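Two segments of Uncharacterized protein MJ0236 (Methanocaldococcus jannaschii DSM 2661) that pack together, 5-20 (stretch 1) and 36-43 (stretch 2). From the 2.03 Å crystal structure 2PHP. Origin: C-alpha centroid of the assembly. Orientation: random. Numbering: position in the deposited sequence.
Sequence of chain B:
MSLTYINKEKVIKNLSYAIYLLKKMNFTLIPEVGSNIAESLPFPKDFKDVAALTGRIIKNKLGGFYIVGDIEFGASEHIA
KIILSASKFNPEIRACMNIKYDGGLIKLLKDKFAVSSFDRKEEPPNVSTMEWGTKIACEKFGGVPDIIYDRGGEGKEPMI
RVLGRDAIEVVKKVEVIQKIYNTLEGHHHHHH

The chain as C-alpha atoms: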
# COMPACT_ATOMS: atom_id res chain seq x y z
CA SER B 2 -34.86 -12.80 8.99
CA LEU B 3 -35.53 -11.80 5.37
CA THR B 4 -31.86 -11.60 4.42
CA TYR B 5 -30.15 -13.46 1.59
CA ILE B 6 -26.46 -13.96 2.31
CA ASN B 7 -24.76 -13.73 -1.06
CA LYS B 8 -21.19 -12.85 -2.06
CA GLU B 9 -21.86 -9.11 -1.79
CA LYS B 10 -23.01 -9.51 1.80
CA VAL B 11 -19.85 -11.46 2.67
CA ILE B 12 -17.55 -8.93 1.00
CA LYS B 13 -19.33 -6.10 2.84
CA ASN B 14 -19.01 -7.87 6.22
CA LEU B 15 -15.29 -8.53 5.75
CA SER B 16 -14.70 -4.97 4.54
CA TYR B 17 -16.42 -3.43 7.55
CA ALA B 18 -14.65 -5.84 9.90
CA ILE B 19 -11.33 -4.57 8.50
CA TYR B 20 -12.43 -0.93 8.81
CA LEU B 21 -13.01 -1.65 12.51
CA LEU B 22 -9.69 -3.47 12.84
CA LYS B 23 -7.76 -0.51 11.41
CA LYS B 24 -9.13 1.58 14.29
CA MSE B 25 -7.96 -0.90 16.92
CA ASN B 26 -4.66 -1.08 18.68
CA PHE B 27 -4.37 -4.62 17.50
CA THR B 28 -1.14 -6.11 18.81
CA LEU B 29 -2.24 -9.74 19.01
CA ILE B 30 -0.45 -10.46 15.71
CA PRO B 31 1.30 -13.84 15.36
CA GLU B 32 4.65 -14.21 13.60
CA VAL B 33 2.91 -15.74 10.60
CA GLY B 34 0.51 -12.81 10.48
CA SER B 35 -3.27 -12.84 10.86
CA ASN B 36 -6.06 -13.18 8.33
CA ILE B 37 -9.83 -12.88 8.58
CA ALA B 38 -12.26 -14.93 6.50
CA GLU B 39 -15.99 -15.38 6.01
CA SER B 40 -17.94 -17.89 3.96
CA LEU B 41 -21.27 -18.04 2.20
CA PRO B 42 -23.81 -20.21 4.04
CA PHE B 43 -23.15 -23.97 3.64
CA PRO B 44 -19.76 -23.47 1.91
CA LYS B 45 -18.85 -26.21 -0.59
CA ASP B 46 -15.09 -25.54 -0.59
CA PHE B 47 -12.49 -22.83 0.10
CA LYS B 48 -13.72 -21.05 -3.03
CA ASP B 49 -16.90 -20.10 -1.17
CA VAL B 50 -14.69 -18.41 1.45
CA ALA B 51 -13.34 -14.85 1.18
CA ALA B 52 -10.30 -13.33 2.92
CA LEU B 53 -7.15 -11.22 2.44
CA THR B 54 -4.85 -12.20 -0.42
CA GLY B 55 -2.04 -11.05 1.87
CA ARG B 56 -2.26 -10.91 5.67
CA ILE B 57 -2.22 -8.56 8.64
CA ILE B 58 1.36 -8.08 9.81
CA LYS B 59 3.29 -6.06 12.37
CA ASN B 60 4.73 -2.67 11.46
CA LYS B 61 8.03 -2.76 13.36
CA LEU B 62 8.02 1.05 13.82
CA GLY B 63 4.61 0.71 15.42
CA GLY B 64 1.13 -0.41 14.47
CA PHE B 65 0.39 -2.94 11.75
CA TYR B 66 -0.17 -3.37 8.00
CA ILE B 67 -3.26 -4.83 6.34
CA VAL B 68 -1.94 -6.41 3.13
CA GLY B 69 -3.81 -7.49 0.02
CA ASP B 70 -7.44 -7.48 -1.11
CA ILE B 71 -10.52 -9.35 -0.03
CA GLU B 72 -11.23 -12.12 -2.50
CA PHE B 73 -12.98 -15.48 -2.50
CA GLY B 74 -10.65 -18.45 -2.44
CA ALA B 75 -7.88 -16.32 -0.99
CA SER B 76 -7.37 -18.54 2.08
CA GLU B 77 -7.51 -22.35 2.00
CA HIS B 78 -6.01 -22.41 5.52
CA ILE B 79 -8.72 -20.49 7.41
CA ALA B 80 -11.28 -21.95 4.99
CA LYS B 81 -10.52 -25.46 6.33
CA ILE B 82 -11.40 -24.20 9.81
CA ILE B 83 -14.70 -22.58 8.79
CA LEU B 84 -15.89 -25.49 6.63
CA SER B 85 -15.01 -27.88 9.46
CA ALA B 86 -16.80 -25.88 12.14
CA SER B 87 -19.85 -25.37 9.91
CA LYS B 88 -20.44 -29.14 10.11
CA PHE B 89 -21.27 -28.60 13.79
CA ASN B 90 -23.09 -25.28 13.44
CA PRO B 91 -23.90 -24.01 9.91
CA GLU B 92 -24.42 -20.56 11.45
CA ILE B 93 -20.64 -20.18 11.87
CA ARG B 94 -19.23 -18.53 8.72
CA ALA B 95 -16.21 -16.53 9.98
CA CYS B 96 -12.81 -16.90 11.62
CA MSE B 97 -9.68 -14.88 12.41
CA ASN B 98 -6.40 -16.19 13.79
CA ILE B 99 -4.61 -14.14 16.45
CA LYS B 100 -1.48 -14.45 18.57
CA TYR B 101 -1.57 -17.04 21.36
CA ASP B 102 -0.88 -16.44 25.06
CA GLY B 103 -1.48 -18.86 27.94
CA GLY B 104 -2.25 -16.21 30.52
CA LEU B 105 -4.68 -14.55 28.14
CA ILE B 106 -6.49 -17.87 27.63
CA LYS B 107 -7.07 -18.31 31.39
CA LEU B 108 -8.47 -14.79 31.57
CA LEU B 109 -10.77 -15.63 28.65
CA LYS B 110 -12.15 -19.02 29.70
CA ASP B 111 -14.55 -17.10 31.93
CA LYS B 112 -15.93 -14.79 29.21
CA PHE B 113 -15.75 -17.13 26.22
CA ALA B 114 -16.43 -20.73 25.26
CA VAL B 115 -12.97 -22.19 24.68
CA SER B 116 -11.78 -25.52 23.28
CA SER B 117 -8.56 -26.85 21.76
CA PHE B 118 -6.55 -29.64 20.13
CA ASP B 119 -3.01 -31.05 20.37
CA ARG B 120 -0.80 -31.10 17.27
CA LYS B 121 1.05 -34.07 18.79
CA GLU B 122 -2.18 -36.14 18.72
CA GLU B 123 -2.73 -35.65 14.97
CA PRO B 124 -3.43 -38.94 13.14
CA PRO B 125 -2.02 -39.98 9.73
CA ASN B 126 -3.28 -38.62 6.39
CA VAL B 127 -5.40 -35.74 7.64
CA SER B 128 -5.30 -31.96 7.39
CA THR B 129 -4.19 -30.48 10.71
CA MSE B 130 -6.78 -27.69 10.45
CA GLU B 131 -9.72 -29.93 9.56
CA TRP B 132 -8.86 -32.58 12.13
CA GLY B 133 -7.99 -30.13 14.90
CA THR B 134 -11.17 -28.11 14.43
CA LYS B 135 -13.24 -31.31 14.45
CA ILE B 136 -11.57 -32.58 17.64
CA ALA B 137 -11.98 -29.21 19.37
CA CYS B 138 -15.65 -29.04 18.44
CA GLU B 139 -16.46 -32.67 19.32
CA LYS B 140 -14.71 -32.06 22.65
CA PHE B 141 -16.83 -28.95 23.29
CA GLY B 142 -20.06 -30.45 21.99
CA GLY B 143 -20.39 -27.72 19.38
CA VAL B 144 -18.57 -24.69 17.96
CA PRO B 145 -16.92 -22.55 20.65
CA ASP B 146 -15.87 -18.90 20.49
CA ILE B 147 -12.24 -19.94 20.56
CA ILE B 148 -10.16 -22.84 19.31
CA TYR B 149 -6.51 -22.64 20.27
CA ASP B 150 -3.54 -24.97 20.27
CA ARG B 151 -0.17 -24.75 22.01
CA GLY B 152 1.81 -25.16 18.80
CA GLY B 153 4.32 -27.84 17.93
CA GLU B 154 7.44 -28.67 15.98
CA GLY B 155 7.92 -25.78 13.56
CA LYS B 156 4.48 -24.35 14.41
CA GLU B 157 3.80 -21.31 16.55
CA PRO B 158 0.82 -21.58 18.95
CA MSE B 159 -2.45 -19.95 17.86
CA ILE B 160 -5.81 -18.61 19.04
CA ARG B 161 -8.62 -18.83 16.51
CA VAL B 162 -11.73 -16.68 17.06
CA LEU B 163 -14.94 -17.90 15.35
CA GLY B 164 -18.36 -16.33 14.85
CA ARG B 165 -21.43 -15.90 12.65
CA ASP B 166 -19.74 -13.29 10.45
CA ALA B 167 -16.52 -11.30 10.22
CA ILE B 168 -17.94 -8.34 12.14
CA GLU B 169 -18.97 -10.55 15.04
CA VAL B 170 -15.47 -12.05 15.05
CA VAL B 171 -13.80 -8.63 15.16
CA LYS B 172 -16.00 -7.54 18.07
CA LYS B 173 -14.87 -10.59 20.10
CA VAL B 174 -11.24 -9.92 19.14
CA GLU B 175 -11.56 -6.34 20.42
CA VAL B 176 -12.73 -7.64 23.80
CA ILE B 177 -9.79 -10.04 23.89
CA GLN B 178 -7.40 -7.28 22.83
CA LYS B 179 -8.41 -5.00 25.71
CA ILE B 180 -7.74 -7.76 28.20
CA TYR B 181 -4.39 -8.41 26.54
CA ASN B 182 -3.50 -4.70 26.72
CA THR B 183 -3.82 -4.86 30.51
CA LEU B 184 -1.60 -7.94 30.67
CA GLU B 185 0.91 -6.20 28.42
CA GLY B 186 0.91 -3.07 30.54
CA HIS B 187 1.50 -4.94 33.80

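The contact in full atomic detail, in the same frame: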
# COMPACT_ATOMS: atom_id res chain seq x y z
N TYR B 5 -30.75 -12.47 2.48
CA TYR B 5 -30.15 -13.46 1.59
C TYR B 5 -28.65 -13.20 1.66
O TYR B 5 -28.17 -12.14 1.26
CB TYR B 5 -30.65 -13.24 0.16
CG TYR B 5 -29.89 -14.01 -0.89
CD1 TYR B 5 -29.61 -15.37 -0.74
CD2 TYR B 5 -29.48 -13.38 -2.07
CE1 TYR B 5 -28.96 -16.08 -1.74
CE2 TYR B 5 -28.83 -14.09 -3.07
CZ TYR B 5 -28.57 -15.43 -2.90
OH TYR B 5 -27.95 -16.13 -3.92
N ILE B 6 -27.90 -14.15 2.19
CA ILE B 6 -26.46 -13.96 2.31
C ILE B 6 -25.75 -14.40 1.04
O ILE B 6 -25.49 -15.58 0.83
CB ILE B 6 -25.89 -14.73 3.51
CG1 ILE B 6 -26.59 -14.27 4.79
CG2 ILE B 6 -24.38 -14.49 3.62
CD1 ILE B 6 -26.13 -14.98 6.06
N ASN B 7 -25.45 -13.43 0.18
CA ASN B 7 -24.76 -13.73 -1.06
C ASN B 7 -23.32 -13.21 -0.97
O ASN B 7 -22.88 -12.76 0.08
CB ASN B 7 -25.50 -13.08 -2.24
CG ASN B 7 -25.73 -11.60 -2.04
OD1 ASN B 7 -25.21 -11.00 -1.10
ND2 ASN B 7 -26.51 -11.00 -2.93
N LYS B 8 -22.58 -13.30 -2.07
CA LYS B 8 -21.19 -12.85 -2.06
C LYS B 8 -21.02 -11.38 -1.67
O LYS B 8 -20.06 -11.04 -0.99
CB LYS B 8 -20.54 -13.10 -3.42
CG LYS B 8 -20.25 -14.57 -3.68
CD LYS B 8 -19.51 -14.74 -4.99
CE LYS B 8 -19.15 -16.20 -5.23
NZ LYS B 8 -18.37 -16.38 -6.50
N GLU B 9 -21.94 -10.53 -2.11
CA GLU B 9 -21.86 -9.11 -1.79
C GLU B 9 -21.94 -8.92 -0.28
O GLU B 9 -21.17 -8.16 0.31
CB GLU B 9 -23.01 -8.34 -2.46
CG GLU B 9 -22.94 -6.84 -2.26
CD GLU B 9 -24.14 -6.11 -2.84
OE1 GLU B 9 -24.69 -6.56 -3.87
OE2 GLU B 9 -24.53 -5.06 -2.27
N LYS B 10 -22.88 -9.62 0.35
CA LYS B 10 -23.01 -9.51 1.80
C LYS B 10 -21.71 -9.89 2.51
O LYS B 10 -21.27 -9.20 3.42
CB LYS B 10 -24.17 -10.37 2.30
CG LYS B 10 -24.39 -10.30 3.80
CD LYS B 10 -24.95 -8.95 4.22
CE LYS B 10 -25.17 -8.88 5.72
NZ LYS B 10 -25.72 -7.56 6.14
N VAL B 11 -21.11 -10.99 2.08
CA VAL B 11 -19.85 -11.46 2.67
C VAL B 11 -18.73 -10.44 2.48
O VAL B 11 -18.00 -10.12 3.43
CB VAL B 11 -19.41 -12.81 2.05
CG1 VAL B 11 -17.98 -13.14 2.47
CG2 VAL B 11 -20.36 -13.92 2.50
N ILE B 12 -18.58 -9.93 1.27
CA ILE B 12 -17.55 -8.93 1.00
C ILE B 12 -17.77 -7.69 1.87
O ILE B 12 -16.81 -7.13 2.40
CB ILE B 12 -17.53 -8.51 -0.49
CG1 ILE B 12 -17.08 -9.68 -1.36
CG2 ILE B 12 -16.64 -7.28 -0.67
CD1 ILE B 12 -15.72 -10.24 -1.02
N LYS B 13 -19.02 -7.27 2.02
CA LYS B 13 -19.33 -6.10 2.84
C LYS B 13 -19.02 -6.34 4.33
O LYS B 13 -18.56 -5.43 5.02
CB LYS B 13 -20.81 -5.69 2.70
CG LYS B 13 -21.16 -4.99 1.41
CD LYS B 13 -22.56 -4.36 1.50
CE LYS B 13 -23.04 -3.92 0.11
NZ LYS B 13 -24.51 -3.76 0.04
N ASN B 14 -19.28 -7.55 4.82
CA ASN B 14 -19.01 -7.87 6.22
C ASN B 14 -17.51 -7.85 6.48
O ASN B 14 -17.05 -7.26 7.45
CB ASN B 14 -19.58 -9.24 6.59
CG ASN B 14 -21.09 -9.24 6.62
OD1 ASN B 14 -21.71 -8.21 6.90
ND2 ASN B 14 -21.69 -10.40 6.35
N LEU B 15 -16.75 -8.49 5.61
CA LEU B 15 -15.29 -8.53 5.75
C LEU B 15 -14.70 -7.12 5.68
O LEU B 15 -13.83 -6.76 6.48
CB LEU B 15 -14.67 -9.41 4.66
CG LEU B 15 -14.73 -10.91 4.97
CD1 LEU B 15 -14.47 -11.73 3.72
CD2 LEU B 15 -13.71 -11.21 6.05
N SER B 16 -15.17 -6.34 4.72
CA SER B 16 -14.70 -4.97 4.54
C SER B 16 -14.94 -4.12 5.78
O SER B 16 -14.06 -3.37 6.21
CB SER B 16 -15.39 -4.34 3.33
OG SER B 16 -15.07 -5.05 2.15
N TYR B 17 -16.13 -4.22 6.37
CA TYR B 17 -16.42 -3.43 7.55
C TYR B 17 -15.61 -3.94 8.74
O TYR B 17 -15.16 -3.16 9.57
CB TYR B 17 -17.91 -3.45 7.90
CG TYR B 17 -18.24 -2.54 9.06
CD1 TYR B 17 -18.03 -1.16 8.97
CD2 TYR B 17 -18.72 -3.06 10.26
CE1 TYR B 17 -18.29 -0.32 10.05
CE2 TYR B 17 -18.97 -2.23 11.35
CZ TYR B 17 -18.76 -0.87 11.24
OH TYR B 17 -18.99 -0.05 12.32
N ALA B 18 -15.43 -5.26 8.82
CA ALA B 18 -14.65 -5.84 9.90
C ALA B 18 -13.24 -5.27 9.87
O ALA B 18 -12.66 -4.99 10.93
CB ALA B 18 -14.60 -7.36 9.77
N ILE B 19 -12.69 -5.10 8.67
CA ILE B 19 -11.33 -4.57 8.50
C ILE B 19 -11.29 -3.08 8.88
O ILE B 19 -10.33 -2.61 9.50
CB ILE B 19 -10.83 -4.74 7.03
CG1 ILE B 19 -10.77 -6.23 6.66
CG2 ILE B 19 -9.45 -4.12 6.87
CD1 ILE B 19 -9.79 -7.03 7.48
N TYR B 20 -12.33 -2.36 8.50
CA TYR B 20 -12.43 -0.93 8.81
C TYR B 20 -12.38 -0.77 10.33
O TYR B 20 -11.77 0.18 10.84
CB TYR B 20 -13.73 -0.37 8.24
CG TYR B 20 -14.07 1.04 8.69
CD1 TYR B 20 -13.52 2.16 8.05
CD2 TYR B 20 -14.94 1.26 9.76
CE1 TYR B 20 -13.84 3.46 8.46
CE2 TYR B 20 -15.26 2.55 10.18
CZ TYR B 20 -14.72 3.64 9.53
OH TYR B 20 -15.05 4.90 9.97
N ASN B 36 -5.18 -13.35 9.48
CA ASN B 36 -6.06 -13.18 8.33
C ASN B 36 -7.47 -13.32 8.87
O ASN B 36 -7.68 -13.89 9.95
CB ASN B 36 -5.79 -14.23 7.25
CG ASN B 36 -6.32 -13.79 5.87
OD1 ASN B 36 -7.11 -12.85 5.76
ND2 ASN B 36 -5.87 -14.48 4.83
N ILE B 37 -8.44 -12.78 8.16
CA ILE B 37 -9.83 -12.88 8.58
C ILE B 37 -10.61 -13.36 7.36
O ILE B 37 -10.41 -12.86 6.24
CB ILE B 37 -10.36 -11.53 9.11
CG1 ILE B 37 -11.79 -11.70 9.65
CG2 ILE B 37 -10.30 -10.47 8.03
CD1 ILE B 37 -12.28 -10.55 10.49
N ALA B 38 -11.48 -14.34 7.57
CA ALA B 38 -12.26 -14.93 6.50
C ALA B 38 -13.73 -15.13 6.86
O ALA B 38 -14.10 -15.25 8.03
CB ALA B 38 -11.66 -16.27 6.11
N GLU B 39 -14.56 -15.17 5.83
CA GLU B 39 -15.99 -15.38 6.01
C GLU B 39 -16.49 -16.14 4.79
O GLU B 39 -16.07 -15.88 3.66
CB GLU B 39 -16.73 -14.05 6.13
CG GLU B 39 -18.19 -14.20 6.58
CD GLU B 39 -18.91 -12.86 6.72
OE1 GLU B 39 -18.39 -11.97 7.44
OE2 GLU B 39 -20.00 -12.70 6.11
N SER B 40 -17.39 -17.08 5.03
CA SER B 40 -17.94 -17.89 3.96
C SER B 40 -19.41 -17.61 3.70
O SER B 40 -20.10 -16.96 4.50
CB SER B 40 -17.82 -19.37 4.30
OG SER B 40 -18.77 -19.70 5.30
N LEU B 41 -19.87 -18.13 2.57
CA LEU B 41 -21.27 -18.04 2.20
C LEU B 41 -21.88 -19.15 3.06
O LEU B 41 -21.16 -20.01 3.59
CB LEU B 41 -21.45 -18.38 0.73
CG LEU B 41 -21.02 -17.37 -0.33
CD1 LEU B 41 -20.95 -18.07 -1.70
CD2 LEU B 41 -22.01 -16.21 -0.36
N PRO B 42 -23.21 -19.14 3.23
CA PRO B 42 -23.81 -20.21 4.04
C PRO B 42 -23.55 -21.57 3.37
O PRO B 42 -23.49 -21.65 2.14
CB PRO B 42 -25.29 -19.83 4.06
CG PRO B 42 -25.26 -18.33 3.92
CD PRO B 42 -24.21 -18.13 2.86
N PHE B 43 -23.39 -22.62 4.17
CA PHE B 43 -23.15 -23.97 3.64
C PHE B 43 -22.06 -23.98 2.56
O PHE B 43 -22.29 -24.42 1.43
CB PHE B 43 -24.46 -24.54 3.07
CG PHE B 43 -25.57 -24.60 4.07
CD1 PHE B 43 -25.56 -25.55 5.09
CD2 PHE B 43 -26.59 -23.64 4.06
CE1 PHE B 43 -26.54 -25.55 6.08
CE2 PHE B 43 -27.57 -23.64 5.06
CZ PHE B 43 -27.54 -24.60 6.07

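Helix 8-20 lies nearly antiparallel to strand 37-40, with an angle of 158° between their directions and a closest axial approach of 8.5 Å. Early helix residues therefore meet the end of stretch 2, and later ones its beginning. The strand alternates: Ile37 and Glu39 point toward the helix, whereas Ala38 and Ser40 point away, so two side chains project as bumps between those of the helix.

Ile37 fits among Leu15, Ala18 and Ile19. The small Ala18 leaves room for the tip of the isoleucine, with Ala18 CB 4.0 Å from Ile37 CD1, while Ile37 CG2 rests 3.5 Å from Ile19 CD1 and 4.0 Å from Leu15 CD2. Leu15 starts sideways, but its end comes nearer the strand and also covers the backbone, with CD2 3.7 Å from Ile37 O.

One turn back along the helix, Glu39 sets its CB over Val11 and Leu15, and the extended chain then runs on to Asn14. Leu15 CG packs 3.9 Å from Glu39 CB, against the aliphatic part of the chain, and Val11 CG1 sits 3.5 Å from Glu39 O. The carboxylate lies beside Val11, with CG2 3.8 Å from Glu39 OE2; Asn14 ND2 donates a nearly straight hydrogen bond to Glu39 OE2 (2.9 Å, 167°), and both carboxylate oxygens are also bonded elsewhere in the structure. This is the sole hydrogen bond between the stretches.

Beyond the strand, Leu41 leaves the backbone sideways, but its end comes nearer the start of the helix. Its CD2 presses against the backbone there, 3.3 Å from Asn7 C and 3.4 Å from Lys8 N, and touches Val11 CG2 at 4.0 Å. Asn7 points away from stretch 2 and caps the helix, its OD1 accepting from Lys10 N at 3.1 Å. Pro42 closes this end by packing its ring on Ile6, with CG 3.7 Å from Ile6 CB.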